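Long-range contacts in MxaA (PDB 4W4T), which carries out, through this terminal NADPH-binding reductase domain of the myxalamid PKS-NRPS pathway, what is probably reductive release of the carrier-bound product as a primary alcohol: residues R138-I143 with T178-K183; T57-G62 with D144-N149. All blocks are in the same frame, centred on the assembly; numbering follows the deposited sequence.

Interaction 1: residues R138-I143 with T178-K183; sequences RLSEEI and TRTRIK. With ACT (acetate ion), chain C.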
loop_
_atom_site.group_PDB
_atom_site.type_symbol
_atom_site.label_atom_id
_atom_site.label_comp_id
_atom_site.label_asym_id
_atom_site.label_seq_id
_atom_site.Cartn_x
_atom_site.Cartn_y
_atom_site.Cartn_z
ATOM N N ARG A 138 36.019 -4.487 18.777
ATOM C CA ARG A 138 36.110 -3.454 19.817
ATOM C C ARG A 138 34.804 -3.358 20.615
ATOM O O ARG A 138 34.814 -3.289 21.847
ATOM C CB ARG A 138 36.445 -2.094 19.200
ATOM C CG ARG A 138 36.620 -0.978 20.222
ATOM C CD ARG A 138 37.272 0.252 19.593
ATOM N NE ARG A 138 36.409 0.932 18.625
ATOM C CZ ARG A 138 36.532 0.861 17.297
ATOM N NH1 ARG A 138 37.497 0.131 16.734
ATOM N NH2 ARG A 138 35.684 1.528 16.522
ATOM N N LEU A 139 33.684 -3.363 19.904
ATOM C CA LEU A 139 32.386 -3.298 20.571
ATOM C C LEU A 139 32.210 -4.516 21.479
ATOM O O LEU A 139 31.656 -4.407 22.576
ATOM C CB LEU A 139 31.256 -3.211 19.540
ATOM C CG LEU A 139 29.872 -2.810 20.052
ATOM C CD1 LEU A 139 29.889 -1.378 20.546
ATOM C CD2 LEU A 139 28.817 -2.994 18.953
ATOM N N SER A 140 32.720 -5.665 21.037
ATOM C CA SER A 140 32.617 -6.906 21.793
ATOM C C SER A 140 33.441 -6.875 23.086
ATOM O O SER A 140 33.261 -7.733 23.951
ATOM C CB SER A 140 33.074 -8.101 20.955
ATOM O OG SER A 140 34.490 -8.273 21.031
ATOM N N GLU A 141 34.370 -5.923 23.177
ATOM C CA GLU A 141 35.184 -5.759 24.385
ATOM C C GLU A 141 34.556 -4.743 25.341
ATOM O O GLU A 141 34.729 -4.824 26.561
ATOM C CB GLU A 141 36.606 -5.313 24.018
ATOM C CG GLU A 141 37.402 -6.346 23.256
ATOM C CD GLU A 141 38.585 -5.741 22.505
ATOM O OE1 GLU A 141 38.773 -4.501 22.567
ATOM O OE2 GLU A 141 39.313 -6.512 21.840
ATOM N N GLU A 142 33.826 -3.789 24.779
ATOM C CA GLU A 142 33.379 -2.626 25.540
ATOM C C GLU A 142 32.017 -2.797 26.233
ATOM O O GLU A 142 31.811 -2.295 27.349
ATOM C CB GLU A 142 33.361 -1.410 24.615
ATOM C CG GLU A 142 34.768 -1.047 24.122
ATOM C CD GLU A 142 34.856 0.317 23.457
ATOM O OE1 GLU A 142 33.811 0.878 23.065
ATOM O OE2 GLU A 142 35.985 0.835 23.332
ATOM N N ILE A 143 31.115 -3.544 25.607
ATOM C CA ILE A 143 29.716 -3.606 26.068
ATOM C C ILE A 143 29.462 -4.614 27.172
ATOM O O ILE A 143 29.867 -5.773 27.061
ATOM C CB ILE A 143 28.773 -3.944 24.899
ATOM C CG1 ILE A 143 28.900 -2.894 23.808
ATOM C CG2 ILE A 143 27.297 -4.073 25.401
ATOM C CD1 ILE A 143 28.628 -1.482 24.272
ATOM N N THR A 178 27.970 -13.028 22.509
ATOM C CA THR A 178 28.799 -14.184 22.810
ATOM C C THR A 178 30.241 -14.014 22.325
ATOM O O THR A 178 31.021 -14.955 22.388
ATOM C CB THR A 178 28.226 -15.479 22.189
ATOM O OG1 THR A 178 28.041 -15.294 20.776
ATOM C CG2 THR A 178 26.897 -15.853 22.842
ATOM N N ARG A 179 30.585 -12.823 21.843
ATOM C CA ARG A 179 31.926 -12.563 21.311
ATOM C C ARG A 179 32.818 -11.941 22.385
ATOM O O ARG A 179 32.461 -10.922 22.972
ATOM C CB ARG A 179 31.857 -11.639 20.093
ATOM C CG ARG A 179 33.222 -11.338 19.426
ATOM C CD ARG A 179 33.777 -12.559 18.708
ATOM N NE ARG A 179 32.821 -13.110 17.744
ATOM C CZ ARG A 179 32.742 -12.779 16.454
ATOM N NH1 ARG A 179 33.549 -11.872 15.911
ATOM N NH2 ARG A 179 31.813 -13.354 15.703
ATOM N N THR A 180 33.986 -12.541 22.592
ATOM C CA THR A 180 34.975 -12.024 23.529
ATOM C C THR A 180 34.565 -12.313 24.964
ATOM O O THR A 180 35.218 -13.084 25.667
ATOM C CB THR A 180 35.174 -10.507 23.358
ATOM O OG1 THR A 180 35.538 -10.220 22.002
ATOM C CG2 THR A 180 36.267 -10.005 24.290
ATOM N N ARG A 181 33.476 -11.688 25.391
ATOM C CA ARG A 181 32.957 -11.882 26.741
ATOM C C ARG A 181 31.433 -11.811 26.756
ATOM O O ARG A 181 30.827 -11.063 25.989
ATOM C CB ARG A 181 33.544 -10.857 27.702
ATOM C CG ARG A 181 33.282 -9.401 27.352
ATOM C CD ARG A 181 34.036 -8.539 28.359
ATOM N NE ARG A 181 33.797 -7.112 28.239
ATOM C CZ ARG A 181 32.836 -6.472 28.893
ATOM N NH1 ARG A 181 32.021 -7.155 29.685
ATOM N NH2 ARG A 181 32.694 -5.163 28.760
ATOM N N ILE A 182 30.839 -12.608 27.633
ATOM C CA ILE A 182 29.387 -12.766 27.704
ATOM C C ILE A 182 28.666 -11.485 28.080
ATOM O O ILE A 182 29.064 -10.777 29.011
ATOM C CB ILE A 182 29.007 -13.873 28.706
ATOM C CG1 ILE A 182 29.635 -15.198 28.283
ATOM C CG2 ILE A 182 27.471 -14.003 28.835
ATOM C CD1 ILE A 182 29.428 -15.504 26.814
ATOM N N LYS A 183 27.597 -11.186 27.341
ATOM C CA LYS A 183 26.803 -9.998 27.579
ATOM C C LYS A 183 25.327 -10.367 27.721
ATOM O O LYS A 183 24.713 -10.858 26.773
ATOM C CB LYS A 183 26.985 -8.985 26.443
ATOM C CG LYS A 183 28.439 -8.688 26.107
ATOM C CD LYS A 183 28.562 -7.770 24.903
ATOM C CE LYS A 183 30.037 -7.662 24.417
ATOM N NZ LYS A 183 30.600 -8.988 24.021
HETATM C C ACT C . 32.648 -12.291 12.151
HETATM O O ACT C . 32.603 -11.969 10.916
HETATM O OXT ACT C . 33.500 -11.781 12.955
HETATM C CH3 ACT C . 31.687 -13.318 12.681
#
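R181 starts with CG lodged between its own backbone N and carbonyl carbon (chi1 59°) and then runs extended to NE, a course that delivers the guanidinium to the carbonyl of E141. K183 stays straight as far as CE and bends only at chi4 (60°), turning NZ to the carbonyl of S140. The R181 grip is side-on: NE and NH2 each hydrogen-bond E141 O at 3.0 Å. That oxygen lies in the guanidinium plane, whereas both nitrogens stand above the carbonyl plane on one face, so neither lone pair is used. I143 O sits over a face of the same group, offset toward its rim, and NH2 also forms a salt bridge with D144. A leucine in place of R181 would probably leave E141 O without its two donors and D144 without one of its positive partners. K183 NZ donates to S140 O at 2.9 Å, tilted from the carbonyl plane, and at 2.9 Å to R181 O within that carbonyl's plane; L176 O is a further acceptor, so three backbone carbonyls accept from the ammonium of this buried lysine. Its chain crosses I143 at about a right angle, CD lying 3.8 Å from I143 CB. Beyond these polar groups, R179 CG packs on S140 CB at 3.6 Å, while its bent chain leads away to an acetate, probably from the crystallisation liquor, whose OXT accepts from NH1 at 3.0 Å. Positive side chains meeting the last carbonyls of helix 133-142 would be expected to suit the negative end of the helix dipole. The geometry is that of a helix C-terminus held by side chains from a neighbouring connection, here the loop between helix 159-177 and strand 185-188 of the Rossmann fold.

Interaction 2: residues T57-G62 with D144-N149; sequences TILLTG and DAIYHN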
loop_
_atom_site.group_PDB
_atom_site.type_symbol
_atom_site.label_atom_id
_atom_site.label_comp_id
_atom_site.label_asym_id
_atom_site.label_seq_id
_atom_site.Cartn_x
_atom_site.Cartn_y
_atom_site.Cartn_z
ATOM N N THR A 57 28.667 -0.259 30.843
ATOM C CA THR A 57 28.241 0.109 29.495
ATOM C C THR A 57 27.074 -0.727 29.010
ATOM O O THR A 57 26.942 -1.898 29.363
ATOM C CB THR A 57 29.363 -0.090 28.472
ATOM O OG1 THR A 57 29.733 -1.465 28.515
ATOM C CG2 THR A 57 30.578 0.774 28.796
ATOM N N ILE A 58 26.251 -0.120 28.172
ATOM C CA ILE A 58 25.066 -0.773 27.636
ATOM C C ILE A 58 24.915 -0.462 26.159
ATOM O O ILE A 58 25.059 0.688 25.741
ATOM C CB ILE A 58 23.792 -0.318 28.400
ATOM C CG1 ILE A 58 23.817 -0.877 29.825
ATOM C CG2 ILE A 58 22.547 -0.727 27.629
ATOM C CD1 ILE A 58 22.689 -0.376 30.745
ATOM N N LEU A 59 24.630 -1.480 25.352
ATOM C CA LEU A 59 24.286 -1.234 23.964
ATOM C C LEU A 59 22.769 -1.242 23.768
ATOM O O LEU A 59 22.103 -2.219 24.103
ATOM C CB LEU A 59 24.921 -2.272 23.044
ATOM C CG LEU A 59 24.519 -2.123 21.571
ATOM C CD1 LEU A 59 25.081 -0.858 20.951
ATOM C CD2 LEU A 59 24.924 -3.354 20.752
ATOM N N LEU A 60 22.242 -0.151 23.232
ATOM C CA LEU A 60 20.817 -0.062 22.913
ATOM C C LEU A 60 20.613 -0.039 21.409
ATOM O O LEU A 60 21.196 0.775 20.704
ATOM C CB LEU A 60 20.189 1.191 23.539
ATOM C CG LEU A 60 18.702 1.448 23.245
ATOM C CD1 LEU A 60 17.829 0.289 23.741
ATOM C CD2 LEU A 60 18.268 2.779 23.871
ATOM N N THR A 61 19.782 -0.937 20.905
ATOM C CA THR A 61 19.344 -0.811 19.531
ATOM C C THR A 61 17.936 -0.208 19.533
ATOM O O THR A 61 17.115 -0.487 20.422
ATOM C CB THR A 61 19.358 -2.176 18.768
ATOM O OG1 THR A 61 18.470 -3.105 19.390
ATOM C CG2 THR A 61 20.749 -2.779 18.759
ATOM N N GLY A 62 17.668 0.625 18.538
ATOM C CA GLY A 62 16.336 1.150 18.332
ATOM C C GLY A 62 16.119 2.505 18.978
ATOM O O GLY A 62 14.973 2.922 19.144
ATOM N N ASP A 144 28.775 -4.193 28.238
ATOM C CA ASP A 144 28.487 -5.113 29.328
ATOM C C ASP A 144 27.144 -5.811 29.136
ATOM O O ASP A 144 26.986 -6.975 29.492
ATOM C CB ASP A 144 28.494 -4.387 30.688
ATOM C CG ASP A 144 29.907 -4.000 31.154
ATOM O OD1 ASP A 144 30.907 -4.542 30.631
ATOM O OD2 ASP A 144 30.016 -3.167 32.074
ATOM N N ALA A 145 26.180 -5.086 28.593
ATOM C CA ALA A 145 24.841 -5.641 28.411
ATOM C C ALA A 145 24.133 -5.011 27.206
ATOM O O ALA A 145 24.484 -3.919 26.738
ATOM C CB ALA A 145 24.017 -5.461 29.693
ATOM N N ILE A 146 23.148 -5.727 26.678
ATOM C CA ILE A 146 22.467 -5.318 25.454
ATOM C C ILE A 146 20.952 -5.244 25.647
ATOM O O ILE A 146 20.338 -6.193 26.127
ATOM C CB ILE A 146 22.756 -6.296 24.293
ATOM C CG1 ILE A 146 24.260 -6.354 24.011
ATOM C CG2 ILE A 146 22.003 -5.865 23.027
ATOM C CD1 ILE A 146 24.718 -7.653 23.390
ATOM N N TYR A 147 20.369 -4.113 25.273
ATOM C CA TYR A 147 18.924 -3.982 25.156
ATOM C C TYR A 147 18.601 -3.947 23.666
ATOM O O TYR A 147 18.861 -2.954 22.991
ATOM C CB TYR A 147 18.406 -2.727 25.867
ATOM C CG TYR A 147 18.512 -2.800 27.387
ATOM C CD1 TYR A 147 19.743 -2.761 28.016
ATOM C CD2 TYR A 147 17.376 -2.898 28.182
ATOM C CE1 TYR A 147 19.858 -2.825 29.402
ATOM C CE2 TYR A 147 17.481 -2.967 29.570
ATOM C CZ TYR A 147 18.729 -2.936 30.171
ATOM O OH TYR A 147 18.837 -2.989 31.550
ATOM N N HIS A 148 18.055 -5.048 23.156
ATOM C CA HIS A 148 17.797 -5.156 21.727
ATOM C C HIS A 148 16.331 -4.824 21.387
ATOM O O HIS A 148 15.439 -5.669 21.486
ATOM C CB HIS A 148 18.200 -6.562 21.235
ATOM C CG HIS A 148 17.984 -6.766 19.763
ATOM N ND1 HIS A 148 18.099 -5.744 18.850
ATOM C CD2 HIS A 148 17.626 -7.865 19.058
ATOM C CE1 HIS A 148 17.836 -6.205 17.638
ATOM N NE2 HIS A 148 17.537 -7.487 17.739
ATOM N N ASN A 149 16.102 -3.569 21.013
ATOM C CA ASN A 149 14.772 -3.062 20.686
ATOM C C ASN A 149 14.682 -2.624 19.216
ATOM O O ASN A 149 13.653 -2.124 18.770
ATOM C CB ASN A 149 14.409 -1.889 21.617
ATOM C CG ASN A 149 13.053 -1.279 21.290
ATOM O OD1 ASN A 149 12.069 -1.991 21.113
ATOM N ND2 ASN A 149 13.016 0.040 21.152
#
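Y147 and I58 meet on one side of a parallel strand pair. The tyrosine CB lies 3.7 Å from L60 CD1. With CG beside the backbone N (chi1 -69°), the ring rises from the sheet, slanting back toward its strand's start: CD1 comes to 3.5 Å from I58 CG2, CE1 to 3.8 Å from the same CG2, and OH finds its hydrogen-bond partner in S298. Beneath it L59 pairs with I146 and L60 with Y147. L59 N to A145 O (2.8 Å), Y147 N to L59 O (2.8 Å) and T61 N to Y147 O (3.0 Å) are the three straightest of the backbone bonds. On the other side, T61 OG1 approaches the edge of the H148 ring and hydrogen-bonds ND1 at 2.7 Å, with the donor unassigned, while H148 NE2 is engaged by T170. The axes lie 4.7 Å apart at 17°, the modest twist of adjacent parallel strands in a Rossmann sheet, and N149 at the pair's C-terminal end is part of the NADPH site. Helix 66-78 packs against L60 and Y147, helix 159-177 covers L59, T61, I146 and H148, and strands 82-87 and 185-188 continue the sheet beyond strands 57-61 and 145-148 respectively.

How the interactions relate
The two contacts lie with centres about 12 Å apart, and their segments alternate along the chain: 57-62, 138-143, 144-149, then 178-183. Since 138-143 runs directly into 144-149, the end of helix 133-142 and the start of strand 145-148 are joined by a two-residue link (I143 and D144). There T57 OG1 lies 2.5 Å from E142 O, a probable hydrogen bond, which ties the start of strand 57-61 to the helix end. Interaction 1 thus sits beside the N-terminal ends of the strands paired in interaction 2. At their C-terminal ends lies N149, an NADPH-binding residue, so the pair of contacts spans from the helix connections to the cofactor side of the Rossmann sheet.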